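Local coordinates for protein toll (Drosophila melanogaster, PDB 4LXR), which serves as the receptor for cleaved Spätzle, activating Toll signalling in dorsal-ventral patterning of the embryo and in antifungal innate immunity, at residues L206-T218 / Q232-V244. Sequence-based numbering, arbitrary orientation.
With NAG (2-acetamido-2-deoxy-beta-D-glucopyranose), chain J.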
loop_
_atom_site.group_PDB
_atom_site.type_symbol
_atom_site.label_atom_id
_atom_site.label_comp_id
_atom_site.label_asym_id
_atom_site.label_seq_id
_atom_site.Cartn_x
_atom_site.Cartn_y
_atom_site.Cartn_z
ATOM N N LEU A 206 32.159 13.177 -21.257
ATOM C CA LEU A 206 33.324 12.391 -21.662
ATOM C C LEU A 206 32.998 11.490 -22.855
ATOM O O LEU A 206 32.763 10.292 -22.704
ATOM C CB LEU A 206 33.822 11.552 -20.476
ATOM C CG LEU A 206 34.334 12.343 -19.267
ATOM C CD1 LEU A 206 34.371 11.433 -18.038
ATOM C CD2 LEU A 206 35.730 12.961 -19.542
ATOM N N HIS A 207 32.999 12.093 -24.038
ATOM C CA HIS A 207 32.615 11.435 -25.277
ATOM C C HIS A 207 33.797 10.832 -26.035
ATOM O O HIS A 207 33.661 10.478 -27.199
ATOM C CB HIS A 207 31.936 12.458 -26.197
ATOM C CG HIS A 207 30.775 13.153 -25.564
ATOM N ND1 HIS A 207 30.254 14.330 -26.054
ATOM C CD2 HIS A 207 30.023 12.824 -24.486
ATOM C CE1 HIS A 207 29.228 14.696 -25.306
ATOM N NE2 HIS A 207 29.071 13.803 -24.343
ATOM N N ASN A 208 34.960 10.736 -25.402
ATOM C CA ASN A 208 36.148 10.268 -26.117
ATOM C C ASN A 208 37.085 9.428 -25.253
ATOM O O ASN A 208 38.291 9.519 -25.384
ATOM C CB ASN A 208 36.913 11.453 -26.720
ATOM C CG ASN A 208 36.128 12.162 -27.825
ATOM O OD1 ASN A 208 35.658 13.291 -27.644
ATOM N ND2 ASN A 208 35.987 11.502 -28.974
ATOM N N LEU A 209 36.525 8.621 -24.362
ATOM C CA LEU A 209 37.331 7.788 -23.489
ATOM C C LEU A 209 38.010 6.700 -24.308
ATOM O O LEU A 209 37.379 6.065 -25.156
ATOM C CB LEU A 209 36.467 7.164 -22.383
ATOM C CG LEU A 209 35.911 8.100 -21.321
ATOM C CD1 LEU A 209 34.995 7.305 -20.394
ATOM C CD2 LEU A 209 37.031 8.804 -20.523
ATOM N N THR A 210 39.311 6.537 -24.080
ATOM C CA THR A 210 40.098 5.474 -24.686
ATOM C C THR A 210 40.962 4.822 -23.608
ATOM O O THR A 210 41.109 5.356 -22.492
ATOM C CB THR A 210 41.017 5.990 -25.843
ATOM O OG1 THR A 210 41.815 7.088 -25.375
ATOM C CG2 THR A 210 40.193 6.459 -27.028
ATOM N N LYS A 211 41.528 3.671 -23.958
ATOM C CA LYS A 211 42.334 2.851 -23.057
ATOM C C LYS A 211 43.436 3.648 -22.358
ATOM O O LYS A 211 43.614 3.548 -21.144
ATOM C CB LYS A 211 42.905 1.671 -23.850
ATOM C CG LYS A 211 44.088 0.962 -23.248
ATOM C CD LYS A 211 44.520 -0.185 -24.179
ATOM C CE LYS A 211 45.889 -0.744 -23.797
ATOM N NZ LYS A 211 46.211 -2.040 -24.477
ATOM N N HIS A 212 44.132 4.483 -23.112
ATOM C CA HIS A 212 45.221 5.283 -22.567
ATOM C C HIS A 212 44.790 6.221 -21.440
ATOM O O HIS A 212 45.619 6.632 -20.621
ATOM C CB HIS A 212 45.905 6.087 -23.685
ATOM C CG HIS A 212 47.144 6.810 -23.244
ATOM N ND1 HIS A 212 48.301 6.154 -22.879
ATOM C CD2 HIS A 212 47.404 8.133 -23.108
ATOM C CE1 HIS A 212 49.219 7.043 -22.542
ATOM N NE2 HIS A 212 48.701 8.250 -22.673
ATOM N N ASP A 213 43.503 6.564 -21.398
ATOM C CA ASP A 213 42.987 7.467 -20.376
ATOM C C ASP A 213 43.188 6.891 -18.967
ATOM O O ASP A 213 43.337 7.637 -17.989
ATOM C CB ASP A 213 41.500 7.802 -20.620
ATOM C CG ASP A 213 41.289 8.837 -21.731
ATOM O OD1 ASP A 213 42.240 9.574 -22.061
ATOM O OD2 ASP A 213 40.158 8.931 -22.265
ATOM N N PHE A 214 43.212 5.567 -18.860
ATOM C CA PHE A 214 43.324 4.938 -17.547
ATOM C C PHE A 214 44.675 4.263 -17.330
ATOM O O PHE A 214 44.818 3.400 -16.467
ATOM C CB PHE A 214 42.181 3.941 -17.327
ATOM C CG PHE A 214 40.822 4.544 -17.519
ATOM C CD1 PHE A 214 40.289 5.388 -16.565
ATOM C CD2 PHE A 214 40.092 4.284 -18.662
ATOM C CE1 PHE A 214 39.041 5.954 -16.749
ATOM C CE2 PHE A 214 38.837 4.841 -18.843
ATOM C CZ PHE A 214 38.320 5.681 -17.896
ATOM N N GLU A 215 45.674 4.670 -18.102
ATOM C CA GLU A 215 47.027 4.144 -17.912
ATOM C C GLU A 215 47.548 4.407 -16.495
ATOM O O GLU A 215 47.568 5.544 -16.015
ATOM C CB GLU A 215 47.978 4.737 -18.949
ATOM C CG GLU A 215 49.425 4.549 -18.633
ATOM C CD GLU A 215 50.304 5.306 -19.601
ATOM O OE1 GLU A 215 50.823 6.378 -19.217
ATOM O OE2 GLU A 215 50.461 4.834 -20.749
ATOM N N GLY A 216 47.970 3.346 -15.824
ATOM C CA GLY A 216 48.454 3.481 -14.463
ATOM C C GLY A 216 47.380 3.335 -13.390
ATOM O O GLY A 216 47.681 3.390 -12.206
ATOM N N ALA A 217 46.130 3.132 -13.791
ATOM C CA ALA A 217 45.026 3.113 -12.819
ATOM C C ALA A 217 44.720 1.729 -12.234
ATOM O O ALA A 217 43.565 1.375 -12.057
ATOM C CB ALA A 217 43.771 3.721 -13.437
ATOM N N THR A 218 45.758 0.959 -11.919
ATOM C CA THR A 218 45.599 -0.415 -11.432
ATOM C C THR A 218 45.025 -0.520 -10.027
ATOM O O THR A 218 44.627 -1.595 -9.595
ATOM C CB THR A 218 46.946 -1.176 -11.416
ATOM O OG1 THR A 218 47.931 -0.371 -10.753
ATOM C CG2 THR A 218 47.414 -1.481 -12.839
ATOM N N GLN A 232 29.317 5.307 -27.987
ATOM C CA GLN A 232 30.107 4.114 -28.267
ATOM C C GLN A 232 31.297 4.084 -27.314
ATOM O O GLN A 232 31.772 5.128 -26.879
ATOM C CB GLN A 232 30.630 4.123 -29.724
ATOM C CG GLN A 232 29.592 3.756 -30.761
ATOM C CD GLN A 232 30.179 3.529 -32.154
ATOM O OE1 GLN A 232 31.240 4.061 -32.493
ATOM N NE2 GLN A 232 29.484 2.733 -32.967
ATOM N N LEU A 233 31.774 2.889 -26.997
ATOM C CA LEU A 233 33.029 2.733 -26.269
ATOM C C LEU A 233 33.923 1.800 -27.060
ATOM O O LEU A 233 33.447 0.789 -27.583
ATOM C CB LEU A 233 32.785 2.160 -24.864
ATOM C CG LEU A 233 32.363 3.121 -23.753
ATOM C CD1 LEU A 233 32.141 2.352 -22.479
ATOM C CD2 LEU A 233 33.390 4.217 -23.520
ATOM N N PRO A 234 35.223 2.131 -27.160
ATOM C CA PRO A 234 36.138 1.162 -27.778
ATOM C C PRO A 234 36.207 -0.093 -26.904
ATOM O O PRO A 234 36.066 0.015 -25.685
ATOM C CB PRO A 234 37.497 1.891 -27.787
ATOM C CG PRO A 234 37.198 3.331 -27.439
ATOM C CD PRO A 234 35.928 3.305 -26.621
ATOM N N HIS A 235 36.430 -1.252 -27.512
ATOM C CA HIS A 235 36.415 -2.521 -26.793
ATOM C C HIS A 235 37.488 -2.637 -25.704
ATOM O O HIS A 235 37.360 -3.437 -24.773
ATOM C CB HIS A 235 36.575 -3.672 -27.782
ATOM C CG HIS A 235 37.990 -3.902 -28.223
ATOM N ND1 HIS A 235 38.876 -4.677 -27.506
ATOM C CD2 HIS A 235 38.667 -3.471 -29.316
ATOM C CE1 HIS A 235 40.039 -4.710 -28.135
ATOM N NE2 HIS A 235 39.940 -3.982 -29.233
ATOM N N ASP A 236 38.552 -1.853 -25.832
ATOM C CA ASP A 236 39.646 -1.921 -24.877
ATOM C C ASP A 236 39.728 -0.706 -23.944
ATOM O O ASP A 236 40.764 -0.488 -23.317
ATOM C CB ASP A 236 40.992 -2.128 -25.617
ATOM C CG ASP A 236 41.312 -1.004 -26.604
ATOM O OD1 ASP A 236 40.589 0.014 -26.638
ATOM O OD2 ASP A 236 42.310 -1.134 -27.347
ATOM N N VAL A 237 38.646 0.072 -23.843
ATOM C CA VAL A 237 38.656 1.290 -23.030
ATOM C C VAL A 237 39.052 1.054 -21.571
ATOM O O VAL A 237 39.644 1.931 -20.934
ATOM C CB VAL A 237 37.296 2.046 -23.058
ATOM C CG1 VAL A 237 36.168 1.206 -22.436
ATOM C CG2 VAL A 237 37.420 3.403 -22.329
ATOM N N PHE A 238 38.729 -0.130 -21.048
ATOM C CA PHE A 238 38.955 -0.432 -19.634
ATOM C C PHE A 238 40.145 -1.384 -19.433
ATOM O O PHE A 238 40.344 -1.914 -18.341
ATOM C CB PHE A 238 37.689 -1.071 -19.018
ATOM C CG PHE A 238 36.445 -0.205 -19.095
ATOM C CD1 PHE A 238 36.460 1.109 -18.657
ATOM C CD2 PHE A 238 35.255 -0.724 -19.591
ATOM C CE1 PHE A 238 35.302 1.896 -18.708
ATOM C CE2 PHE A 238 34.096 0.057 -19.665
ATOM C CZ PHE A 238 34.123 1.369 -19.228
ATOM N N ALA A 239 40.929 -1.607 -20.484
ATOM C CA ALA A 239 42.030 -2.572 -20.426
ATOM C C ALA A 239 42.984 -2.391 -19.250
ATOM O O ALA A 239 43.504 -3.367 -18.717
ATOM C CB ALA A 239 42.806 -2.580 -21.724
ATOM N N HIS A 240 43.232 -1.149 -18.852
ATOM C CA HIS A 240 44.196 -0.905 -17.781
ATOM C C HIS A 240 43.588 -1.009 -16.380
ATOM O O HIS A 240 44.313 -1.082 -15.393
ATOM C CB HIS A 240 44.860 0.461 -17.967
ATOM C CG HIS A 240 45.836 0.501 -19.098
ATOM N ND1 HIS A 240 45.965 1.588 -19.933
ATOM C CD2 HIS A 240 46.737 -0.412 -19.526
ATOM C CE1 HIS A 240 46.904 1.342 -20.830
ATOM N NE2 HIS A 240 47.386 0.134 -20.605
ATOM N N LEU A 241 42.261 -1.005 -16.300
ATOM C CA LEU A 241 41.566 -1.102 -15.017
ATOM C C LEU A 241 41.455 -2.558 -14.592
ATOM O O LEU A 241 40.353 -3.073 -14.448
ATOM C CB LEU A 241 40.168 -0.482 -15.122
ATOM C CG LEU A 241 40.137 1.013 -15.440
ATOM C CD1 LEU A 241 38.727 1.508 -15.764
ATOM C CD2 LEU A 241 40.720 1.813 -14.284
ATOM N N THR A 242 42.590 -3.221 -14.394
ATOM C CA THR A 242 42.586 -4.665 -14.179
ATOM C C THR A 242 41.998 -5.094 -12.840
ATOM O O THR A 242 41.556 -6.232 -12.698
ATOM C CB THR A 242 43.988 -5.279 -14.342
ATOM O OG1 THR A 242 44.911 -4.588 -13.491
ATOM C CG2 THR A 242 44.445 -5.163 -15.788
ATOM N N ASN A 243 41.994 -4.194 -11.864
ATOM C CA ASN A 243 41.444 -4.506 -10.551
ATOM C C ASN A 243 40.042 -3.932 -10.295
ATOM O O ASN A 243 39.516 -4.024 -9.180
ATOM C CB ASN A 243 42.417 -4.054 -9.456
ATOM C CG ASN A 243 43.681 -4.898 -9.419
ATOM O OD1 ASN A 243 43.623 -6.113 -9.583
ATOM N ND2 ASN A 243 44.828 -4.251 -9.216
ATOM N N VAL A 244 39.439 -3.329 -11.314
ATOM C CA VAL A 244 38.127 -2.707 -11.126
ATOM C C VAL A 244 37.055 -3.747 -10.736
ATOM O O VAL A 244 37.023 -4.854 -11.266
ATOM C CB VAL A 244 37.700 -1.868 -12.355
ATOM C CG1 VAL A 244 37.288 -2.762 -13.553
ATOM C CG2 VAL A 244 36.589 -0.914 -11.975
HETATM C C1 NAG J . 45.984 -5.100 -9.391
HETATM C C2 NAG J . 46.374 -6.154 -8.362
HETATM C C3 NAG J . 47.788 -6.652 -8.623
HETATM C C4 NAG J . 47.860 -7.216 -10.036
HETATM C C5 NAG J . 47.429 -6.148 -11.042
HETATM C C6 NAG J . 47.379 -6.661 -12.462
HETATM C C7 NAG J . 45.351 -6.186 -6.148
HETATM C C8 NAG J . 45.303 -5.570 -4.785
HETATM N N2 NAG J . 46.231 -5.655 -7.001
HETATM O O3 NAG J . 48.128 -7.652 -7.670
HETATM O O4 NAG J . 49.172 -7.677 -10.344
HETATM O O5 NAG J . 46.113 -5.660 -10.726
HETATM O O6 NAG J . 47.589 -5.612 -13.397
HETATM O O7 NAG J . 44.626 -7.127 -6.463
HETATM O O HOH W 1 33.057 7.907 -26.417
HETATM O O HOH W 2 42.291 1.211 -19.916
HETATM O O HOH W 3 40.631 2.543 -26.561
HETATM O O HOH W 4 44.315 -2.722 -26.644
HETATM O O HOH W 5 41.856 -1.363 -11.661
#
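Phe-214 and Leu-241 meet in the tightly packed interior of this contact between convex-side loops of successive leucine-rich repeats in the Toll ectodomain. Leu-241 CD1 lies over one face of the Phe-214 ring, 4.2 Å from its centroid, while Leu-241 CD2 packs against Ala-217 CB. At the ring edge, near its plane, sits Val-237 O, 3.3 Å from Phe-214 CD2; the Val-237 CG2 methyl touches both Leu-209 CB and Phe-214 CE2. Ile-223 of strand 222-224 adjoins both Phe-214 and Leu-241. The outer side is polar and watery. With CG anti to the backbone N (chi1 161°), the extended Lys-211 chain runs past Ala-239 CB and crosses the His-240 side chain at about a right angle. Lys-211 NZ stays 4.9 Å from Asp-236 OD2, and a water bridges the two. His-240 ND1 donates to Lys-211 O (3.3 Å) from above the carbonyl plane, a long, bent bond (N-H...O 137°), opposite the face used by Phe-214 N; a second water links that oxygen to Val-237 O and His-240 N. An alanine in place of His-240 would probably cost Lys-211 O this side-chain donor and take the ring away from Lys-211 CG and CE. At the far end Asn-243 ND2, covalently joined to the N-acetylglucosamine, donates to Thr-218 O (2.7 Å), and Thr-242 OG1 hydrogen-bonds the sugar's O6. Adjacent repeats are thus joined by apolar packing inside and, outside, by bridging waters and two direct side-chain-to-carbonyl hydrogen bonds, one given by the glycosylated amide itself.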